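PDB 5FT0: GP37, which inhibits the RNA degradosome of its bacterial host, evidently through RNase E, during infection by bacteriophage phiKZ. Local coordinates for residues R71-V74 / L75-I78; E160-L164 / V165-N169; Y201-I204 / D205-E208. All coordinates share one frame; numbering follows the deposited sequence.

Interaction 1. Residues R71-V74 / L75-I78; sequences REYV and LSRI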
loop_
_atom_site.group_PDB
_atom_site.type_symbol
_atom_site.label_atom_id
_atom_site.label_comp_id
_atom_site.label_asym_id
_atom_site.label_seq_id
_atom_site.Cartn_x
_atom_site.Cartn_y
_atom_site.Cartn_z
ATOM N N ARG A 71 18.577 -23.754 2.887
ATOM C CA ARG A 71 18.686 -23.722 1.432
ATOM C C ARG A 71 17.565 -24.524 0.786
ATOM O O ARG A 71 16.950 -24.081 -0.192
ATOM C CB ARG A 71 20.049 -24.257 0.991
ATOM C CG ARG A 71 20.249 -24.255 -0.517
ATOM C CD ARG A 71 21.574 -24.898 -0.903
ATOM N NE ARG A 71 22.711 -24.211 -0.299
ATOM C CZ ARG A 71 23.403 -23.246 -0.895
ATOM N NH1 ARG A 71 23.077 -22.850 -2.120
ATOM N NH2 ARG A 71 24.425 -22.679 -0.268
ATOM N N GLU A 72 17.285 -25.714 1.320
ATOM C CA GLU A 72 16.194 -26.526 0.792
ATOM C C GLU A 72 14.857 -25.821 0.968
ATOM O O GLU A 72 14.023 -25.812 0.055
ATOM C CB GLU A 72 16.169 -27.890 1.478
ATOM C CG GLU A 72 16.589 -29.044 0.593
ATOM C CD GLU A 72 16.188 -30.389 1.170
ATOM O OE1 GLU A 72 16.046 -30.493 2.408
ATOM O OE2 GLU A 72 16.007 -31.341 0.384
ATOM N N TYR A 73 14.633 -25.225 2.143
ATOM C CA TYR A 73 13.360 -24.555 2.395
ATOM C C TYR A 73 13.137 -23.411 1.413
ATOM O O TYR A 73 12.053 -23.275 0.837
ATOM C CB TYR A 73 13.296 -24.037 3.832
ATOM C CG TYR A 73 12.010 -23.298 4.111
ATOM C CD1 TYR A 73 10.845 -23.988 4.409
ATOM C CD2 TYR A 73 11.950 -21.912 4.040
ATOM C CE1 TYR A 73 9.660 -23.320 4.642
ATOM C CE2 TYR A 73 10.767 -21.234 4.273
ATOM C CZ TYR A 73 9.627 -21.945 4.574
ATOM O OH TYR A 73 8.448 -21.280 4.809
ATOM N N VAL A 74 14.156 -22.572 1.216
ATOM C CA VAL A 74 14.013 -21.426 0.322
ATOM C C VAL A 74 13.756 -21.894 -1.105
ATOM O O VAL A 74 12.944 -21.304 -1.829
ATOM C CB VAL A 74 15.254 -20.518 0.409
ATOM C CG1 VAL A 74 15.157 -19.389 -0.609
ATOM C CG2 VAL A 74 15.398 -19.949 1.812
ATOM N N LEU A 75 14.434 -22.963 -1.532
ATOM C CA LEU A 75 14.174 -23.522 -2.854
ATOM C C LEU A 75 12.723 -23.969 -2.989
ATOM O O LEU A 75 12.093 -23.746 -4.029
ATOM C CB LEU A 75 15.122 -24.688 -3.136
ATOM C CG LEU A 75 16.548 -24.338 -3.560
ATOM C CD1 LEU A 75 17.373 -25.602 -3.771
ATOM C CD2 LEU A 75 16.522 -23.500 -4.831
ATOM N N SER A 76 12.171 -24.590 -1.941
ATOM C CA SER A 76 10.788 -25.053 -2.010
ATOM C C SER A 76 9.812 -23.890 -2.137
ATOM O O SER A 76 8.747 -24.042 -2.747
ATOM C CB SER A 76 10.451 -25.900 -0.780
ATOM O OG SER A 76 10.244 -25.087 0.361
ATOM N N ARG A 77 10.148 -22.729 -1.565
ATOM C CA ARG A 77 9.304 -21.552 -1.747
ATOM C C ARG A 77 9.449 -20.983 -3.154
ATOM O O ARG A 77 8.478 -20.476 -3.727
ATOM C CB ARG A 77 9.642 -20.483 -0.703
ATOM C CG ARG A 77 9.457 -20.912 0.758
ATOM C CD ARG A 77 8.040 -21.388 1.054
ATOM N NE ARG A 77 7.036 -20.344 0.839
ATOM C CZ ARG A 77 6.537 -19.570 1.796
ATOM N NH1 ARG A 77 6.950 -19.710 3.049
ATOM N NH2 ARG A 77 5.623 -18.654 1.503
ATOM N N ILE A 78 10.654 -21.046 -3.726
ATOM C CA ILE A 78 10.847 -20.563 -5.091
ATOM C C ILE A 78 10.126 -21.468 -6.084
ATOM O O ILE A 78 9.493 -20.992 -7.035
ATOM C CB ILE A 78 12.348 -20.447 -5.412
ATOM C CG1 ILE A 78 13.017 -19.421 -4.497
ATOM C CG2 ILE A 78 12.563 -20.080 -6.878
ATOM C CD1 ILE A 78 14.514 -19.304 -4.712
#
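Tyr73 and Arg77, one helical turn apart, run side by side and point the same way, and two kinds of contact join them. The polar one lies at their far ends, where Arg77 NH1 donates to Tyr73 OH at 2.8 Å. The hydroxyl oxygen sits almost in the guanidinium plane, at its edge, although the bond is bent, with 141° at the hydrogen. The second contact is a CH-pi interaction nearer the backbone: Arg77 CG lies over one face of the Tyr73 ring, 4.2 Å from its centroid. The first torsion of the arginine (chi1 -60°) sets CG over the ring, and the later turns of its folded chain return NH1 to the phenol oxygen. Ring and guanidinium planes are nearly perpendicular, so the pair is no stack; the ring's stacking partner is Phe59.

Backbone bonds form the regular i to i+4 ladder of an alpha-helix, here the middle of helix 67-82. Leu75 N donates to Arg71 O, Ser76 N to Glu72 O, and Ile78 N to Val74 O at 3.0 Å. Tyr73 O is gripped twice, by Arg77 N at 3.1 Å and by Ser76 OG at 2.6 Å. With OG set between its own backbone N and carbonyl carbon (chi1 76°), the serine hydroxyl folds back onto the preceding turn, a common way for a helix to satisfy a serine internally.

Apolar contact is lighter. Val74 CG1 meets Ile78 CD1 at 4.2 Å on the side of the helix where Val74 packs against Ile6, Val45 and Cys47 of the N-terminal four-stranded antiparallel sheet. Leu75 and Ser76 instead touch Val220 of strand 220-232, while in one of its two conformers Arg71 forms a salt bridge with Glu10.

Interaction 2. Residues E160-L164 / V165-N169; sequences EFEFL and VDKKN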
loop_
_atom_site.group_PDB
_atom_site.type_symbol
_atom_site.label_atom_id
_atom_site.label_comp_id
_atom_site.label_asym_id
_atom_site.label_seq_id
_atom_site.Cartn_x
_atom_site.Cartn_y
_atom_site.Cartn_z
ATOM N N GLU A 160 -21.558 -26.025 -5.863
ATOM C CA GLU A 160 -20.843 -25.415 -4.748
ATOM C C GLU A 160 -19.878 -24.338 -5.227
ATOM O O GLU A 160 -19.645 -23.357 -4.513
ATOM C CB GLU A 160 -20.107 -26.481 -3.937
ATOM C CG GLU A 160 -21.026 -27.513 -3.304
ATOM C CD GLU A 160 -20.364 -28.265 -2.167
ATOM O OE1 GLU A 160 -19.894 -27.608 -1.216
ATOM O OE2 GLU A 160 -20.320 -29.511 -2.219
ATOM N N PHE A 161 -19.315 -24.495 -6.429
ATOM C CA PHE A 161 -18.552 -23.403 -7.023
ATOM C C PHE A 161 -19.467 -22.284 -7.501
ATOM O O PHE A 161 -19.045 -21.124 -7.558
ATOM C CB PHE A 161 -17.688 -23.921 -8.173
ATOM C CG PHE A 161 -16.411 -24.575 -7.722
ATOM C CD1 PHE A 161 -15.266 -23.819 -7.521
ATOM C CD2 PHE A 161 -16.355 -25.940 -7.494
ATOM C CE1 PHE A 161 -14.093 -24.414 -7.104
ATOM C CE2 PHE A 161 -15.182 -26.540 -7.076
ATOM C CZ PHE A 161 -14.049 -25.777 -6.881
ATOM N N GLU A 162 -20.715 -22.608 -7.852
ATOM C CA GLU A 162 -21.691 -21.561 -8.135
ATOM C C GLU A 162 -22.042 -20.783 -6.876
ATOM O O GLU A 162 -22.315 -19.581 -6.946
ATOM C CB GLU A 162 -22.953 -22.161 -8.757
ATOM C CG GLU A 162 -22.747 -22.718 -10.158
ATOM C CD GLU A 162 -24.010 -23.324 -10.739
ATOM O OE1 GLU A 162 -25.030 -23.386 -10.020
ATOM O OE2 GLU A 162 -23.981 -23.737 -11.918
ATOM N N PHE A 163 -22.041 -21.448 -5.721
ATOM C CA PHE A 163 -22.236 -20.737 -4.464
ATOM C C PHE A 163 -21.067 -19.803 -4.177
ATOM O O PHE A 163 -21.265 -18.671 -3.722
ATOM C CB PHE A 163 -22.426 -21.744 -3.328
ATOM C CG PHE A 163 -22.312 -21.148 -1.950
ATOM C CD1 PHE A 163 -23.344 -20.393 -1.416
ATOM C CD2 PHE A 163 -21.178 -21.363 -1.181
ATOM C CE1 PHE A 163 -23.240 -19.855 -0.144
ATOM C CE2 PHE A 163 -21.070 -20.828 0.091
ATOM C CZ PHE A 163 -22.101 -20.075 0.610
ATOM N N LEU A 164 -19.843 -20.249 -4.466
ATOM C CA LEU A 164 -18.661 -19.487 -4.075
ATOM C C LEU A 164 -18.478 -18.240 -4.933
ATOM O O LEU A 164 -18.269 -17.141 -4.407
ATOM C CB LEU A 164 -17.416 -20.373 -4.155
ATOM C CG LEU A 164 -17.037 -21.186 -2.918
ATOM C CD1 LEU A 164 -15.721 -21.913 -3.153
ATOM C CD2 LEU A 164 -16.949 -20.290 -1.693
ATOM N N VAL A 165 -18.536 -18.388 -6.258
ATOM C CA VAL A 165 -18.100 -17.323 -7.158
ATOM C C VAL A 165 -19.158 -17.011 -8.210
ATOM O O VAL A 165 -18.837 -16.451 -9.264
ATOM C CB VAL A 165 -16.765 -17.697 -7.831
ATOM C CG1 VAL A 165 -15.666 -17.855 -6.794
ATOM C CG2 VAL A 165 -16.916 -18.978 -8.637
ATOM N N ASP A 166 -20.416 -17.365 -7.922
ATOM C CA ASP A 166 -21.584 -17.251 -8.804
ATOM C C ASP A 166 -21.390 -17.909 -10.172
ATOM O O ASP A 166 -20.284 -18.333 -10.526
ATOM C CB ASP A 166 -22.040 -15.782 -8.941
ATOM C CG ASP A 166 -21.085 -14.908 -9.745
ATOM O OD1 ASP A 166 -20.764 -15.238 -10.906
ATOM O OD2 ASP A 166 -20.653 -13.868 -9.200
ATOM N N LYS A 167 -22.477 -18.012 -10.943
ATOM C CA LYS A 167 -22.483 -18.860 -12.134
ATOM C C LYS A 167 -21.583 -18.349 -13.252
ATOM O O LYS A 167 -21.165 -19.143 -14.101
ATOM C CB LYS A 167 -23.905 -19.018 -12.675
ATOM C CG LYS A 167 -24.904 -19.627 -11.723
ATOM C CD LYS A 167 -26.296 -19.599 -12.322
ATOM C CE LYS A 167 -27.006 -20.947 -12.205
ATOM N NZ LYS A 167 -27.301 -21.333 -10.802
ATOM N N LYS A 168 -21.280 -17.051 -13.284
ATOM C CA LYS A 168 -20.456 -16.523 -14.367
ATOM C C LYS A 168 -19.039 -17.079 -14.322
ATOM O O LYS A 168 -18.416 -17.276 -15.372
ATOM C CB LYS A 168 -20.429 -14.994 -14.312
ATOM C CG LYS A 168 -19.585 -14.335 -15.395
ATOM C CD LYS A 168 -19.644 -12.817 -15.299
ATOM C CE LYS A 168 -18.812 -12.155 -16.388
ATOM N NZ LYS A 168 -18.910 -10.668 -16.330
ATOM N N ASN A 169 -18.523 -17.357 -13.125
ATOM C CA ASN A 169 -17.141 -17.775 -12.944
ATOM C C ASN A 169 -17.010 -19.212 -12.464
ATOM O O ASN A 169 -15.885 -19.709 -12.358
ATOM C CB ASN A 169 -16.443 -16.846 -11.943
ATOM C CG ASN A 169 -16.753 -15.384 -12.187
ATOM O OD1 ASN A 169 -16.142 -14.739 -13.039
ATOM N ND2 ASN A 169 -17.708 -14.850 -11.429
#
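Glu162 and Lys167 meet through unlike chain shapes: the glutamate runs extended beyond CG, whereas the lysine bends at chi3 and again at chi4 (66°), bringing its amino group back over the carboxylate. Lys167 NZ donates to Glu162 OE1 at 3.2 Å in a salt bridge, reaching the oxygen from well above the carboxylate plane. Their stems also touch, Lys167 CG lying 3.9 Å from Glu162 CD.

At the same place in the chain, helix 158-187 is kinked. Val165 N still bonds to Phe161 O at 3.1 Å, but Asp166 has a positive phi (53°), and the short axes on the two sides of the break diverge by 103°. At the bend, Asp166 CA makes a CH...O contact of 3.1 Å with Glu162 O.

Asp166 OD1 then accepts from Lys168 N at 3.0 Å through its anti lone pair, forming an Asx turn. Asn169 ND2 donates to Val165 O at 2.9 Å, with the acceptor in the amide plane, while Asn169 OD1 is engaged by Asn100, one of the potassium-binding residues.

The side chains of Asp166 and Asn169 thus supply bonds to backbone groups where the helical ladder lapses, and the salt bridge of the exposed Lys167, which spans the break, probably adds electrostatic attraction.

Interaction 3. Residues Y201-I204 / D205-E208; sequences YQFI and DRTE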
loop_
_atom_site.group_PDB
_atom_site.type_symbol
_atom_site.label_atom_id
_atom_site.label_comp_id
_atom_site.label_asym_id
_atom_site.label_seq_id
_atom_site.Cartn_x
_atom_site.Cartn_y
_atom_site.Cartn_z
ATOM N N TYR A 201 -14.331 -22.740 5.749
ATOM C CA TYR A 201 -14.531 -22.038 7.007
ATOM C C TYR A 201 -15.612 -20.991 6.818
ATOM O O TYR A 201 -15.576 -20.223 5.849
ATOM C CB TYR A 201 -13.234 -21.386 7.491
ATOM C CG TYR A 201 -12.139 -22.386 7.772
ATOM C CD1 TYR A 201 -12.030 -22.990 9.019
ATOM C CD2 TYR A 201 -11.223 -22.735 6.791
ATOM C CE1 TYR A 201 -11.034 -23.910 9.282
ATOM C CE2 TYR A 201 -10.221 -23.656 7.046
ATOM C CZ TYR A 201 -10.132 -24.240 8.292
ATOM O OH TYR A 201 -9.141 -25.154 8.554
ATOM N N GLN A 202 -16.571 -20.965 7.737
ATOM C CA GLN A 202 -17.652 -19.992 7.714
ATOM C C GLN A 202 -17.384 -18.940 8.779
ATOM O O GLN A 202 -17.239 -19.266 9.962
ATOM C CB GLN A 202 -19.008 -20.656 7.950
ATOM C CG GLN A 202 -20.178 -19.691 7.826
ATOM C CD GLN A 202 -20.335 -19.156 6.418
ATOM O OE1 GLN A 202 -20.140 -19.883 5.442
ATOM N NE2 GLN A 202 -20.677 -17.876 6.303
ATOM N N PHE A 203 -17.306 -17.688 8.353
ATOM C CA PHE A 203 -17.251 -16.550 9.251
ATOM C C PHE A 203 -18.608 -15.858 9.234
ATOM O O PHE A 203 -19.495 -16.203 8.447
ATOM C CB PHE A 203 -16.126 -15.589 8.843
ATOM C CG PHE A 203 -14.768 -16.233 8.804
ATOM C CD1 PHE A 203 -14.365 -16.967 7.697
ATOM C CD2 PHE A 203 -13.896 -16.111 9.873
ATOM C CE1 PHE A 203 -13.118 -17.568 7.656
ATOM C CE2 PHE A 203 -12.646 -16.707 9.840
ATOM C CZ PHE A 203 -12.256 -17.438 8.728
ATOM N N ILE A 204 -18.775 -14.879 10.124
ATOM C CA ILE A 204 -20.049 -14.166 10.168
ATOM C C ILE A 204 -20.293 -13.415 8.869
ATOM O O ILE A 204 -21.439 -13.302 8.414
ATOM C CB ILE A 204 -20.105 -13.219 11.383
ATOM C CG1 ILE A 204 -18.751 -12.539 11.604
ATOM C CG2 ILE A 204 -20.560 -13.971 12.628
ATOM C CD1 ILE A 204 -18.732 -11.595 12.789
ATOM N N ASP A 205 -19.232 -12.919 8.231
ATOM C CA ASP A 205 -19.372 -12.047 7.074
ATOM C C ASP A 205 -18.862 -12.655 5.772
ATOM O O ASP A 205 -18.947 -11.995 4.731
ATOM C CB ASP A 205 -18.658 -10.712 7.336
ATOM C CG ASP A 205 -17.158 -10.871 7.534
ATOM O OD1 ASP A 205 -16.690 -12.012 7.731
ATOM O OD2 ASP A 205 -16.443 -9.848 7.501
ATOM N N ARG A 206 -18.352 -13.884 5.788
ATOM C CA ARG A 206 -17.768 -14.447 4.573
ATOM C C ARG A 206 -17.567 -15.945 4.741
ATOM O O ARG A 206 -17.587 -16.476 5.856
ATOM C CB ARG A 206 -16.430 -13.780 4.236
ATOM C CG ARG A 206 -15.327 -14.140 5.216
ATOM C CD ARG A 206 -14.158 -13.171 5.147
ATOM N NE ARG A 206 -13.039 -13.642 5.955
ATOM C CZ ARG A 206 -12.931 -13.460 7.267
ATOM N NH1 ARG A 206 -13.875 -12.807 7.929
ATOM N NH2 ARG A 206 -11.875 -13.928 7.917
ATOM N N THR A 207 -17.357 -16.616 3.609
ATOM C CA THR A 207 -16.954 -18.015 3.564
ATOM C C THR A 207 -15.611 -18.110 2.856
ATOM O O THR A 207 -15.431 -17.530 1.781
ATOM C CB THR A 207 -17.988 -18.879 2.832
ATOM O OG1 THR A 207 -19.254 -18.789 3.495
ATOM C CG2 THR A 207 -17.535 -20.337 2.799
ATOM N N GLU A 208 -14.673 -18.838 3.457
ATOM C CA GLU A 208 -13.358 -19.064 2.871
ATOM C C GLU A 208 -13.147 -20.557 2.679
ATOM O O GLU A 208 -13.312 -21.340 3.621
ATOM C CB GLU A 208 -12.250 -18.472 3.751
ATOM C CG GLU A 208 -12.337 -16.961 3.909
ATOM C CD GLU A 208 -11.234 -16.393 4.785
ATOM O OE1 GLU A 208 -10.492 -17.185 5.403
ATOM O OE2 GLU A 208 -11.108 -15.151 4.850
#
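Phe203 and Arg206 lie flat on one another, with the guanidinium and ring planes only 15° apart. Arg206 CZ stands 3.7 Å from the ring centroid, nearly on the ring normal, giving a cation-pi stack, and NH2 sits over the centre of the ring.

Carboxylates at the guanidinium edge fix its rotation. Arg206 NE gives a straight bond of 2.7 Å to Glu208 OE2, and NH1 bonds to Asp205 OD1 at 2.9 Å through the syn lone pair. Both acceptors lie close to the guanidinium plane, so the salt-bridge network holds the cation flat against the phenyl face; it probably also favours the charged form of both acids. Glu208 further brings OE1 to 3.5 Å from Phe203 CE1, its carboxylate inclined to the ring, while Asp205 OD2 is taken by His252 of the second subunit.

On the face of the sheet opposite Tyr201 and Glu208, Gln202 and Thr207 project together. A bend at chi2 (65°) curls the glutamine back, and NE2 donates to Phe203 O; the hydrogen bond from Thr207 OG1 to Gln202 OE1, modelled at 2.4 Å, is so short that its exact length is doubtful.

Reciprocal backbone bonds join Tyr201 and Glu208 as an antiparallel hydrogen-bonded pair, and Phe203 N bonds to Arg206 O at 2.8 Å across the two-residue turn Ile204-Asp205. This is a tight beta hairpin, linking strands 197-202 and 206-217 of the large antiparallel sheet, with its turn reaching the dimer partner.

How the interactions relate
From the N terminus, interaction 1 comes first, within helix 67-82, which lies between the N-terminal four-stranded sheet and strand 220-232 of the larger one. Interaction 2 follows near the start of helix 158-187, and interaction 3 closes the hairpin between strands 197-202 and 206-217. All three are local and in series, so none nests or crosses. Interactions 2 and 3 share one side of the chain, their centres about 15 Å apart, and touch where Phe163 CZ packs 4.3 Å from Thr207 OG1, bringing the helix against the hairpin that follows it. Interaction 1 lies across the chain's centre, its nearest atoms about 17 Å from interaction 3 and 22 Å from interaction 2.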